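Local coordinates for protein phosphoinositol-specific phospholipase C (Pseudomonas sp., PDB 5FYP) that catalyses the calcium-dependent cleavage of phosphoinositide lipids, probably releasing diacylglycerol and an inositol phosphate, at residues A[249-252]-A[253-256]; A[13-17]-A[18-22]; A[218-222]-A[223-227]; A[229-232]-A[233-237]; A[150-153]-A[154-157]. All coordinates share one frame; numbering follows the deposited sequence. Where two conformers were deposited one is given.

Overall arrangement
All five contacts are local turns or caps. Each has a buried side, with Ala252, Phe17, Asp220, Ser233 and Leu154 in contacts 1 to 5; the exposed Lys250, Lys224, Gln231 and Thr156 mark the solvent side of all but contact 2. Contacts 1, 3 and 4 form a continuous patch, joined by the Gln218-Gln251 and Val225-Ser233 bonds. Contact 2 meets contact 1 where Asn18 touches Ser256, and contact 5 meets contact 4 through Leu154 and Ala237. Aromatic side chains take part in contacts 1, 2 and 4, with a bound water over the ring face in contact 2; hydroxyls, amides and a carboxylate tie contacts 3 and 4; contact 5 pairs a capping box with an apolar inner face.

Contact 1 of 5, residues A[249-252]-A[253-256]; sequences AKQA and FAYS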
loop_
_atom_site.group_PDB
_atom_site.type_symbol
_atom_site.label_atom_id
_atom_site.label_comp_id
_atom_site.label_asym_id
_atom_site.label_seq_id
_atom_site.Cartn_x
_atom_site.Cartn_y
_atom_site.Cartn_z
ATOM N N ALA A 249 13.221 8.367 -3.264
ATOM C CA ALA A 249 11.963 8.464 -3.977
ATOM C C ALA A 249 12.203 8.922 -5.421
ATOM O O ALA A 249 11.467 8.527 -6.313
ATOM C CB ALA A 249 10.981 9.369 -3.284
ATOM N N LYS A 250 13.207 9.762 -5.652
ATOM C CA LYS A 250 13.510 10.200 -7.021
ATOM C C LYS A 250 13.872 9.024 -7.918
ATOM O O LYS A 250 13.538 9.006 -9.096
ATOM C CB LYS A 250 14.608 11.277 -7.049
ATOM C CG LYS A 250 14.150 12.652 -6.574
ATOM C CD LYS A 250 15.194 13.743 -6.641
ATOM C CE LYS A 250 14.560 15.098 -6.378
ATOM N NZ LYS A 250 13.646 15.598 -7.451
ATOM N N GLN A 251 14.565 8.037 -7.359
ATOM C CA GLN A 251 14.908 6.813 -8.108
ATOM C C GLN A 251 13.719 5.874 -8.222
ATOM O O GLN A 251 13.570 5.235 -9.279
ATOM C CB GLN A 251 16.141 6.175 -7.552
ATOM C CG GLN A 251 17.404 6.839 -8.065
ATOM C CD GLN A 251 17.589 6.523 -9.556
ATOM O OE1 GLN A 251 17.501 5.336 -9.966
ATOM N NE2 GLN A 251 17.484 7.553 -10.378
ATOM N N ALA A 252 12.879 5.782 -7.193
ATOM C CA ALA A 252 11.615 5.067 -7.379
ATOM C C ALA A 252 10.835 5.659 -8.558
ATOM O O ALA A 252 10.360 4.959 -9.453
ATOM C CB ALA A 252 10.782 5.105 -6.114
ATOM N N PHE A 253 10.716 6.984 -8.557
ATOM C CA PHE A 253 10.066 7.711 -9.629
ATOM C C PHE A 253 10.697 7.405 -10.979
ATOM O O PHE A 253 10.005 7.137 -11.981
ATOM C CB PHE A 253 10.112 9.227 -9.301
ATOM C CG PHE A 253 9.597 10.130 -10.397
ATOM C CD1 PHE A 253 8.280 10.428 -10.529
ATOM C CD2 PHE A 253 10.478 10.682 -11.299
ATOM C CE1 PHE A 253 7.840 11.270 -11.539
ATOM C CE2 PHE A 253 10.040 11.537 -12.309
ATOM C CZ PHE A 253 8.719 11.812 -12.425
ATOM N N ALA A 254 12.021 7.427 -11.046
ATOM C CA ALA A 254 12.742 7.131 -12.305
ATOM C C ALA A 254 12.433 5.725 -12.828
ATOM O O ALA A 254 12.434 5.473 -14.040
ATOM C CB ALA A 254 14.229 7.306 -12.112
ATOM N N TYR A 255 12.239 4.797 -11.909
ATOM C CA TYR A 255 11.936 3.397 -12.226
ATOM C C TYR A 255 10.450 3.095 -12.345
ATOM O O TYR A 255 10.086 1.927 -12.536
ATOM C CB TYR A 255 12.602 2.435 -11.207
ATOM C CG TYR A 255 13.956 1.958 -11.671
ATOM C CD1 TYR A 255 15.087 2.772 -11.587
ATOM C CD2 TYR A 255 14.088 0.705 -12.265
ATOM C CE1 TYR A 255 16.302 2.302 -12.083
ATOM C CE2 TYR A 255 15.281 0.245 -12.740
ATOM C CZ TYR A 255 16.392 1.058 -12.679
ATOM O OH TYR A 255 17.562 0.558 -13.203
ATOM N N SER A 256 9.586 4.121 -12.258
ATOM C CA SER A 256 8.120 3.891 -12.261
ATOM C C SER A 256 7.717 2.907 -11.178
ATOM O O SER A 256 6.803 2.102 -11.355
ATOM C CB SER A 256 7.590 3.485 -13.618
ATOM O OG SER A 256 7.849 4.551 -14.527
#
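Gln251 and Tyr255, one turn apart, lie against each other where helix 249-254 ends. Gln251 CG stands beside the backbone N (chi1 -81°) and the chain bends again at chi2, which curls the amide toward the next turn: NE2 of Gln251 is 3.7 Å from Ala254 CB, and OE1 of Gln251 is 3.9 Å from Tyr255 CD1. Amide and ring planes are 76° apart, a steep crossing and not a stack. The same OE1 accepts a hydrogen bond from Gln218 NE2. The tight part lies on the inner side, where Ala252 and Tyr255 both pack on Ile221 of helix 219-222, and Tyr255 also meets Ser222. With an alanine in place of Tyr255, a gap would probably open over Ile221 and the Gln251 amide would lose the ring beside it. Tyr255 N donates to Gln251 O at 3.0 Å and only weakly to Ala252 O, and Ser256, with positive phi, closes the helix in a Schellman motif. This is the helix of the beta-alpha-beta unit that joins strand 238-242 to strand 258-262. Phe253 makes a further packed flank: its CB is 3.4 Å from Lys250 O, and CG, anti to the backbone N (chi1 174°), carries the ring off the turn to an edge-to-face meeting with Phe298. The solvent side is looser: Lys250 extends along the surface, its NZ making a weak bond to Asn274 O.

Contact 2 of 5, residues A[13-17]-A[18-22]; sequences WNTPF and NGIAQ
A short 3-10 turn that leads into strand 20-25 brings Pro16 and Phe17 against Gly19 and Ile20. Gly19 N donates to Pro16 O at 2.8 Å and Ile20 N to Phe17 O at 3.2 Å; both donors sit well above the plane of the carbonyl they meet. On one flank Thr15 and Ile20 pack as aliphatic neighbours, with Thr15 CG2 3.7 Å from Ile20 CG1, while the Thr15 hydroxyl bonds back to Ala11 O. Asn18 CG lies between its backbone N and carbonyl carbon (chi1 58°), which sets OD1 of Asn18 3.3 Å from Pro16 CB and lets it accept from Trp174 N. The strand that follows lies in a mixed sheet between strands 279-282 and 295-297; it ends at Cys25, and two residues on comes the calcium ligand Asn27. Across the turn, Gln22 runs extended from its CG toward the Phe17 ring. Its NE2 approaches Phe17 CE1 to 3.6 Å, the amide and ring planes being 77° apart, and its OE1 is taken by Thr46 OG1. A water bridges Gln22 and the turn: it accepts from Gln22 NE2 at 3.0 Å and donates to Ile20 O at 2.8 Å and to Phe17 O. The same water rests on one face of the Phe17 ring, over the ring centre.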
loop_
_atom_site.group_PDB
_atom_site.type_symbol
_atom_site.label_atom_id
_atom_site.label_comp_id
_atom_site.label_asym_id
_atom_site.label_seq_id
_atom_site.Cartn_x
_atom_site.Cartn_y
_atom_site.Cartn_z
ATOM N N TRP A 13 -6.804 12.433 -13.462
ATOM C CA TRP A 13 -7.515 11.308 -14.043
ATOM C C TRP A 13 -6.837 10.728 -15.273
ATOM O O TRP A 13 -6.769 9.512 -15.425
ATOM C CB TRP A 13 -8.968 11.691 -14.322
ATOM C CG TRP A 13 -9.736 11.846 -13.087
ATOM C CD1 TRP A 13 -10.145 13.026 -12.499
ATOM C CD2 TRP A 13 -10.144 10.803 -12.223
ATOM N NE1 TRP A 13 -10.818 12.756 -11.358
ATOM C CE2 TRP A 13 -10.816 11.401 -11.144
ATOM C CE3 TRP A 13 -10.036 9.408 -12.276
ATOM C CZ2 TRP A 13 -11.395 10.646 -10.125
ATOM C CZ3 TRP A 13 -10.571 8.679 -11.279
ATOM C CH2 TRP A 13 -11.298 9.292 -10.230
ATOM N N ASN A 14 -6.302 11.598 -16.123
ATOM C CA ASN A 14 -5.601 11.156 -17.324
ATOM C C ASN A 14 -4.096 10.978 -17.111
ATOM O O ASN A 14 -3.365 10.799 -18.076
ATOM C CB ASN A 14 -5.896 12.118 -18.478
ATOM C CG ASN A 14 -5.643 11.496 -19.826
ATOM O OD1 ASN A 14 -5.803 10.285 -20.029
ATOM N ND2 ASN A 14 -5.253 12.334 -20.771
ATOM N N THR A 15 -3.645 10.947 -15.855
ATOM C CA THR A 15 -2.234 10.787 -15.549
ATOM C C THR A 15 -1.974 9.339 -15.155
ATOM O O THR A 15 -2.711 8.779 -14.357
ATOM C CB THR A 15 -1.842 11.720 -14.396
ATOM O OG1 THR A 15 -2.189 13.075 -14.726
ATOM C CG2 THR A 15 -0.385 11.697 -14.078
ATOM N N PRO A 16 -0.877 8.723 -15.650
ATOM C CA PRO A 16 -0.460 7.423 -15.148
ATOM C C PRO A 16 -0.352 7.430 -13.630
ATOM O O PRO A 16 0.095 8.422 -13.059
ATOM C CB PRO A 16 0.915 7.242 -15.792
ATOM C CG PRO A 16 0.781 7.979 -17.094
ATOM C CD PRO A 16 0.033 9.219 -16.701
ATOM N N PHE A 17 -0.715 6.333 -12.994
ATOM C CA PHE A 17 -0.721 6.306 -11.530
ATOM C C PHE A 17 0.617 6.679 -10.919
ATOM O O PHE A 17 0.672 7.340 -9.881
ATOM C CB PHE A 17 -1.174 4.923 -11.068
ATOM C CG PHE A 17 -1.430 4.809 -9.572
ATOM C CD1 PHE A 17 -2.507 5.428 -8.989
ATOM C CD2 PHE A 17 -0.577 4.077 -8.763
ATOM C CE1 PHE A 17 -2.739 5.309 -7.632
ATOM C CE2 PHE A 17 -0.810 3.953 -7.404
ATOM C CZ PHE A 17 -1.890 4.567 -6.819
ATOM N N ASN A 18 1.702 6.244 -11.564
ATOM C CA ASN A 18 3.046 6.562 -11.096
ATOM C C ASN A 18 3.417 8.039 -11.231
ATOM O O ASN A 18 4.391 8.475 -10.627
ATOM C CB ASN A 18 4.085 5.687 -11.785
ATOM C CG ASN A 18 4.034 5.829 -13.285
ATOM O OD1 ASN A 18 3.013 5.514 -13.926
ATOM N ND2 ASN A 18 5.148 6.211 -13.875
ATOM N N GLY A 19 2.650 8.787 -12.030
ATOM C CA GLY A 19 2.839 10.241 -12.141
ATOM C C GLY A 19 1.977 11.067 -11.234
ATOM O O GLY A 19 1.938 12.301 -11.414
ATOM N N ILE A 20 1.311 10.437 -10.266
ATOM C CA ILE A 20 0.402 11.123 -9.356
ATOM C C ILE A 20 0.994 11.126 -7.936
ATOM O O ILE A 20 1.437 10.090 -7.426
ATOM C CB ILE A 20 -0.984 10.455 -9.362
ATOM C CG1 ILE A 20 -1.598 10.464 -10.763
ATOM C CG2 ILE A 20 -1.895 11.124 -8.354
ATOM C CD1 ILE A 20 -2.875 9.686 -10.888
ATOM N N ALA A 21 0.982 12.303 -7.327
ATOM C CA ALA A 21 1.359 12.507 -5.928
ATOM C C ALA A 21 0.098 12.545 -5.065
ATOM O O ALA A 21 -0.914 13.168 -5.429
ATOM C CB ALA A 21 2.120 13.797 -5.759
ATOM N N GLN A 22 0.205 11.950 -3.890
ATOM C CA GLN A 22 -0.889 11.862 -2.944
ATOM C C GLN A 22 -0.437 12.152 -1.534
ATOM O O GLN A 22 0.645 11.713 -1.094
ATOM C CB GLN A 22 -1.485 10.449 -2.914
ATOM C CG GLN A 22 -1.937 9.905 -4.239
ATOM C CD GLN A 22 -2.693 8.603 -4.054
ATOM O OE1 GLN A 22 -3.557 8.473 -3.157
ATOM N NE2 GLN A 22 -2.411 7.642 -4.904
HETATM O O HOH W 1 -0.157 7.796 -6.883
#

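Contact 3 of 5, residues A[218-222]-A[223-227]; sequences QNDIS and GKVSG
Asp220 OD1 takes two hydrogen bonds from Ser226, a hydroxyl and a backbone N-H. Ser226 OG reaches Asp220 OD1 at 2.9 Å on the syn lone pair, whereas Ser226 N meets the same oxygen nearly along its C-O bond, also at 2.9 Å and almost straight (167°). The second carboxylate oxygen, OD2, accepts from Asn216 N, so both ends of the group are held and its rotation is fixed. Beside it Asn219 CG sits between the backbone N and the carbonyl carbon (chi1 64°), which points the amide along the departing chain: ND2 of Asn219 donates in its own amide plane to Lys224 O at 2.9 Å. Gly223 N bonds back to Asn219 O at 2.9 Å. Under the polar groups Val225 lays CG2 3.5 Å from Asp220 O, filling the bend. On the other flank Gln218 NE2 donates to Ser222 OG at 3.0 Å, and that hydroxyl in turn donates to Gln218 O. The arrangement is a one-turn helix, 219-222, whose Asn219 and Asp220 side chains reach forward to hold the loop that leads to helix 230-233, a side-chain-to-backbone tie at the C-terminal end of a short helix.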
loop_
_atom_site.group_PDB
_atom_site.type_symbol
_atom_site.label_atom_id
_atom_site.label_comp_id
_atom_site.label_asym_id
_atom_site.label_seq_id
_atom_site.Cartn_x
_atom_site.Cartn_y
_atom_site.Cartn_z
ATOM N N GLN A 218 20.399 1.883 -3.972
ATOM C CA GLN A 218 19.911 1.651 -5.329
ATOM C C GLN A 218 19.492 0.188 -5.534
ATOM O O GLN A 218 18.562 -0.061 -6.283
ATOM C CB GLN A 218 20.969 2.064 -6.340
ATOM C CG GLN A 218 20.513 1.951 -7.775
ATOM C CD GLN A 218 19.474 2.984 -8.165
ATOM O OE1 GLN A 218 19.603 4.167 -7.843
ATOM N NE2 GLN A 218 18.447 2.563 -8.895
ATOM N N ASN A 219 20.226 -0.736 -4.927
ATOM C CA ASN A 219 19.883 -2.159 -5.081
ATOM C C ASN A 219 18.458 -2.460 -4.652
ATOM O O ASN A 219 17.849 -3.390 -5.170
ATOM C CB ASN A 219 20.841 -3.063 -4.342
ATOM C CG ASN A 219 20.787 -2.844 -2.856
ATOM O OD1 ASN A 219 21.024 -1.724 -2.413
ATOM N ND2 ASN A 219 20.481 -3.886 -2.095
ATOM N N ASP A 220 17.928 -1.691 -3.684
ATOM C CA ASP A 220 16.581 -1.922 -3.188
ATOM C C ASP A 220 15.525 -1.503 -4.202
ATOM O O ASP A 220 14.381 -1.922 -4.097
ATOM C CB ASP A 220 16.380 -1.202 -1.859
ATOM C CG ASP A 220 17.336 -1.655 -0.776
ATOM O OD1 ASP A 220 17.674 -2.869 -0.736
ATOM O OD2 ASP A 220 17.723 -0.808 0.086
ATOM N N ILE A 221 15.926 -0.668 -5.159
ATOM C CA ILE A 221 15.079 -0.263 -6.284
ATOM C C ILE A 221 15.260 -1.227 -7.459
ATOM O O ILE A 221 14.269 -1.747 -7.976
ATOM C CB ILE A 221 15.394 1.166 -6.740
ATOM C CG1 ILE A 221 15.340 2.181 -5.594
ATOM C CG2 ILE A 221 14.518 1.562 -7.919
ATOM C CD1 ILE A 221 14.164 3.017 -5.335
ATOM N N SER A 222 16.507 -1.475 -7.878
ATOM C CA SER A 222 16.796 -2.059 -9.188
ATOM C C SER A 222 17.720 -3.252 -9.219
ATOM O O SER A 222 18.113 -3.680 -10.286
ATOM C CB SER A 222 17.371 -0.943 -10.074
ATOM O OG SER A 222 18.481 -0.334 -9.484
ATOM N N GLY A 223 18.129 -3.757 -8.055
ATOM C CA GLY A 223 19.036 -4.889 -7.984
ATOM C C GLY A 223 18.528 -5.966 -7.059
ATOM O O GLY A 223 17.311 -6.129 -6.895
ATOM N N LYS A 224 19.447 -6.715 -6.485
ATOM C CA LYS A 224 19.093 -7.672 -5.441
ATOM C C LYS A 224 18.793 -6.846 -4.184
ATOM O O LYS A 224 19.683 -6.214 -3.609
ATOM C CB LYS A 224 20.195 -8.686 -5.164
ATOM C CG LYS A 224 19.801 -9.648 -4.041
ATOM C CD LYS A 224 20.968 -10.386 -3.430
ATOM C CE LYS A 224 20.604 -11.046 -2.103
ATOM N NZ LYS A 224 20.059 -10.079 -1.072
ATOM N N VAL A 225 17.517 -6.821 -3.823
ATOM C CA VAL A 225 17.065 -6.005 -2.703
ATOM C C VAL A 225 17.630 -6.577 -1.406
ATOM O O VAL A 225 17.684 -7.798 -1.223
ATOM C CB VAL A 225 15.528 -6.009 -2.690
ATOM C CG1 VAL A 225 14.962 -5.289 -1.481
ATOM C CG2 VAL A 225 14.971 -5.400 -3.966
ATOM N N SER A 226 18.042 -5.698 -0.494
ATOM C CA SER A 226 18.547 -6.129 0.796
ATOM C C SER A 226 17.533 -7.025 1.482
ATOM O O SER A 226 16.337 -6.714 1.540
ATOM C CB SER A 226 18.788 -4.915 1.680
ATOM O OG SER A 226 19.673 -4.011 1.043
ATOM N N GLY A 227 17.988 -8.180 1.960
ATOM C CA GLY A 227 17.125 -9.097 2.652
ATOM C C GLY A 227 16.228 -9.960 1.789
ATOM O O GLY A 227 15.410 -10.709 2.334
#

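Contact 4 of 5, residues A[229-232]-A[233-237]; sequences SSQS and SGYVA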
loop_
_atom_site.group_PDB
_atom_site.type_symbol
_atom_site.label_atom_id
_atom_site.label_comp_id
_atom_site.label_asym_id
_atom_site.label_seq_id
_atom_site.Cartn_x
_atom_site.Cartn_y
_atom_site.Cartn_z
ATOM N N SER A 229 15.713 -12.459 -1.974
ATOM C CA SER A 229 16.311 -13.148 -3.105
ATOM C C SER A 229 16.245 -12.286 -4.374
ATOM O O SER A 229 15.442 -11.357 -4.507
ATOM C CB SER A 229 15.573 -14.449 -3.374
ATOM O OG SER A 229 14.230 -14.189 -3.765
ATOM N N SER A 230 17.102 -12.611 -5.330
ATOM C CA SER A 230 17.016 -12.019 -6.651
ATOM C C SER A 230 15.628 -12.262 -7.299
ATOM O O SER A 230 15.013 -11.376 -7.895
ATOM C CB SER A 230 18.154 -12.530 -7.504
ATOM O OG SER A 230 18.069 -11.939 -8.764
ATOM N N GLN A 231 15.114 -13.478 -7.170
ATOM C CA GLN A 231 13.811 -13.785 -7.762
ATOM C C GLN A 231 12.710 -12.872 -7.173
ATOM O O GLN A 231 11.911 -12.290 -7.912
ATOM C CB GLN A 231 13.452 -15.235 -7.482
ATOM C CG GLN A 231 12.052 -15.631 -7.882
ATOM C CD GLN A 231 11.659 -17.015 -7.369
ATOM O OE1 GLN A 231 12.534 -17.813 -7.060
ATOM N NE2 GLN A 231 10.360 -17.312 -7.271
ATOM N N SER A 232 12.686 -12.735 -5.854
ATOM C CA SER A 232 11.680 -11.860 -5.249
ATOM C C SER A 232 11.868 -10.401 -5.620
ATOM O O SER A 232 10.893 -9.636 -5.772
ATOM C CB SER A 232 11.644 -12.017 -3.752
ATOM O OG SER A 232 11.156 -13.307 -3.450
ATOM N N SER A 233 13.125 -9.984 -5.747
ATOM C CA SER A 233 13.458 -8.610 -6.130
ATOM C C SER A 233 12.791 -8.219 -7.448
ATOM O O SER A 233 12.396 -7.093 -7.638
ATOM C CB SER A 233 14.946 -8.442 -6.216
ATOM O OG SER A 233 15.583 -8.609 -4.954
ATOM N N GLY A 234 12.700 -9.191 -8.365
ATOM C CA GLY A 234 12.134 -8.919 -9.680
ATOM C C GLY A 234 10.670 -8.505 -9.680
ATOM O O GLY A 234 10.220 -7.907 -10.641
ATOM N N TYR A 235 9.936 -8.796 -8.589
ATOM C CA TYR A 235 8.533 -8.412 -8.458
ATOM C C TYR A 235 8.338 -7.007 -7.925
ATOM O O TYR A 235 7.213 -6.555 -7.787
ATOM C CB TYR A 235 7.783 -9.420 -7.568
ATOM C CG TYR A 235 7.655 -10.804 -8.157
ATOM C CD1 TYR A 235 6.577 -11.137 -8.986
ATOM C CD2 TYR A 235 8.618 -11.753 -7.955
ATOM C CE1 TYR A 235 6.473 -12.399 -9.551
ATOM C CE2 TYR A 235 8.526 -13.023 -8.528
ATOM C CZ TYR A 235 7.457 -13.334 -9.342
ATOM O OH TYR A 235 7.340 -14.553 -9.947
ATOM N N VAL A 236 9.418 -6.316 -7.559
ATOM C CA VAL A 236 9.283 -5.038 -6.861
ATOM C C VAL A 236 8.856 -3.910 -7.804
ATOM O O VAL A 236 9.604 -3.523 -8.697
ATOM C CB VAL A 236 10.613 -4.699 -6.156
ATOM C CG1 VAL A 236 10.638 -3.294 -5.614
ATOM C CG2 VAL A 236 10.885 -5.710 -5.043
ATOM N N ALA A 237 7.686 -3.353 -7.493
ATOM C CA ALA A 237 7.100 -2.253 -8.242
ATOM C C ALA A 237 6.784 -1.054 -7.352
ATOM O O ALA A 237 6.173 -0.075 -7.790
ATOM C CB ALA A 237 5.829 -2.706 -8.945
#
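Ser233 N donates to Ser229 O at 3.0 Å and Gly234 N to Ser230 O at 3.2 Å, one helical turn that runs directly into a type I beta turn from Ser233 to Val236. Ser229 O is gripped twice, since Ser233 OG also donates to it at 2.8 Å. The two donors arrive from opposite faces of the carbonyl plane, and it is the placing of OG beside the Ser233 backbone N (chi1 -65°) that folds the hydroxyl back to this oxygen. At the start of the helix Ser229 is the N-cap: its OG accepts from Ser232 N at 3.0 Å in a nearly straight bond and also bonds to Glu201 OE2 of helix 193-203. Ser232 OG turns to the same helix and bonds to Ser197 O. Past the last turn, Tyr235 N reaches Ser232 O at 3.1 Å from well above the carbonyl plane, and that oxygen also lies at the edge of the Tyr235 ring, in its plane. Gln231 O approaches the ring obliquely, 3.3 Å from Tyr235 CD2. The Val236 side chain touches Met228 and Ile211, just before the chain enters strand 238-242. Ser233 OG has a second partner, accepting from Val225 N of the preceding loop. Small hydroxyls thus add to the backbone bonds: Ser233 passes a hydrogen bond between loop and helix, and Ser229, whose OG already accepts from Ser232 N, probably gives its own proton to the Glu201 carboxylate.

Contact 5 of 5, residues A[150-153]-A[154-157]; sequences TPQD and LATH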
loop_
_atom_site.group_PDB
_atom_site.type_symbol
_atom_site.label_atom_id
_atom_site.label_comp_id
_atom_site.label_asym_id
_atom_site.label_seq_id
_atom_site.Cartn_x
_atom_site.Cartn_y
_atom_site.Cartn_z
ATOM N N THR A 150 -3.484 -5.957 -9.298
ATOM C CA THR A 150 -2.384 -6.722 -8.726
ATOM C C THR A 150 -1.106 -6.589 -9.555
ATOM O O THR A 150 -1.126 -6.069 -10.673
ATOM C CB THR A 150 -2.753 -8.192 -8.666
ATOM O OG1 THR A 150 -2.781 -8.689 -10.020
ATOM C CG2 THR A 150 -4.103 -8.422 -7.975
ATOM N N PRO A 151 0.006 -7.117 -9.038
ATOM C CA PRO A 151 1.256 -7.067 -9.818
ATOM C C PRO A 151 1.154 -7.673 -11.214
ATOM O O PRO A 151 1.649 -7.096 -12.176
ATOM C CB PRO A 151 2.240 -7.782 -8.912
ATOM C CG PRO A 151 1.768 -7.498 -7.511
ATOM C CD PRO A 151 0.262 -7.528 -7.643
ATOM N N GLN A 152 0.507 -8.818 -11.345
ATOM C CA GLN A 152 0.343 -9.384 -12.676
ATOM C C GLN A 152 -0.451 -8.467 -13.610
ATOM O O GLN A 152 -0.192 -8.414 -14.804
ATOM C CB GLN A 152 -0.332 -10.734 -12.575
ATOM C CG GLN A 152 -0.608 -11.403 -13.913
ATOM C CD GLN A 152 0.660 -11.721 -14.671
ATOM O OE1 GLN A 152 1.366 -12.631 -14.296
ATOM N NE2 GLN A 152 0.930 -11.002 -15.755
ATOM N N ASP A 153 -1.446 -7.767 -13.075
ATOM C CA ASP A 153 -2.199 -6.832 -13.899
ATOM C C ASP A 153 -1.292 -5.740 -14.441
ATOM O O ASP A 153 -1.384 -5.340 -15.601
ATOM C CB ASP A 153 -3.349 -6.246 -13.106
ATOM C CG ASP A 153 -4.303 -7.311 -12.594
ATOM O OD1 ASP A 153 -4.527 -8.340 -13.294
ATOM O OD2 ASP A 153 -4.889 -7.093 -11.501
ATOM N N LEU A 154 -0.409 -5.210 -13.582
ATOM C CA LEU A 154 0.541 -4.199 -14.005
ATOM C C LEU A 154 1.505 -4.763 -15.034
ATOM O O LEU A 154 1.816 -4.129 -16.035
ATOM C CB LEU A 154 1.281 -3.655 -12.801
ATOM C CG LEU A 154 2.343 -2.588 -13.125
ATOM C CD1 LEU A 154 1.771 -1.358 -13.796
ATOM C CD2 LEU A 154 3.063 -2.235 -11.838
ATOM N N ALA A 155 1.981 -5.973 -14.786
ATOM C CA ALA A 155 2.920 -6.639 -15.696
ATOM C C ALA A 155 2.325 -6.793 -17.089
ATOM O O ALA A 155 2.962 -6.465 -18.099
ATOM C CB ALA A 155 3.341 -7.970 -15.113
ATOM N N THR A 156 1.095 -7.256 -17.161
ATOM C CA THR A 156 0.420 -7.355 -18.436
ATOM C C THR A 156 0.304 -5.985 -19.096
ATOM O O THR A 156 0.535 -5.847 -20.299
ATOM C CB THR A 156 -0.942 -8.008 -18.237
ATOM O OG1 THR A 156 -0.723 -9.350 -17.799
ATOM C CG2 THR A 156 -1.769 -7.988 -19.515
ATOM N N HIS A 157 -0.042 -4.961 -18.329
ATOM C CA HIS A 157 -0.170 -3.611 -18.878
ATOM C C HIS A 157 1.108 -3.158 -19.601
ATOM O O HIS A 157 1.035 -2.564 -20.664
ATOM C CB HIS A 157 -0.529 -2.605 -17.794
ATOM C CG HIS A 157 -0.673 -1.222 -18.311
ATOM N ND1 HIS A 157 -1.755 -0.815 -19.056
ATOM C CD2 HIS A 157 0.163 -0.161 -18.236
ATOM C CE1 HIS A 157 -1.603 0.452 -19.383
ATOM N NE2 HIS A 157 -0.445 0.871 -18.908
#
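The amide of Gln152 meets the Thr156 hydroxyl one turn further along helix 151-158: NE2 of Gln152 donates to Thr156 OG1 at 3.1 Å, with the oxygen 18° out of the amide plane. Gln152 CG is anti to the backbone N (chi1 178°) and the chain then bends at chi2, which returns the amide alongside the helix and brings NE2 of Gln152 to 3.9 Å from Ala155 CB. The other flat group, the carboxylate of Asp153, turns back to the N-cap residue: Thr150 N donates to Asp153 OD2 at 2.8 Å, on the anti side and 33° out of the carboxylate plane. In return Asp153 N makes a long, weak bond of 3.5 Å to Thr150 OG1, and the two residues form a capping box at the N-terminus. Thr156 N bonds to Gln152 O at 2.9 Å, so Gln152 and Thr156 are tied through both backbone and side chains. With a leucine in place of Gln152 the amide N-H is gone, and Thr156 OG1 would probably lose this donor, leaving the threonine side chain less firmly fixed in rotation. On the inner side Leu154 CB lies 3.5 Å from Pro151 O, and its branch leads away from the turn. Pro151, Leu154 and Ala155 pack on Leu165 of helix 165-168, Pro151 and Leu154 also reach Phe210 in strand 210-211, and His157 touches Pro175.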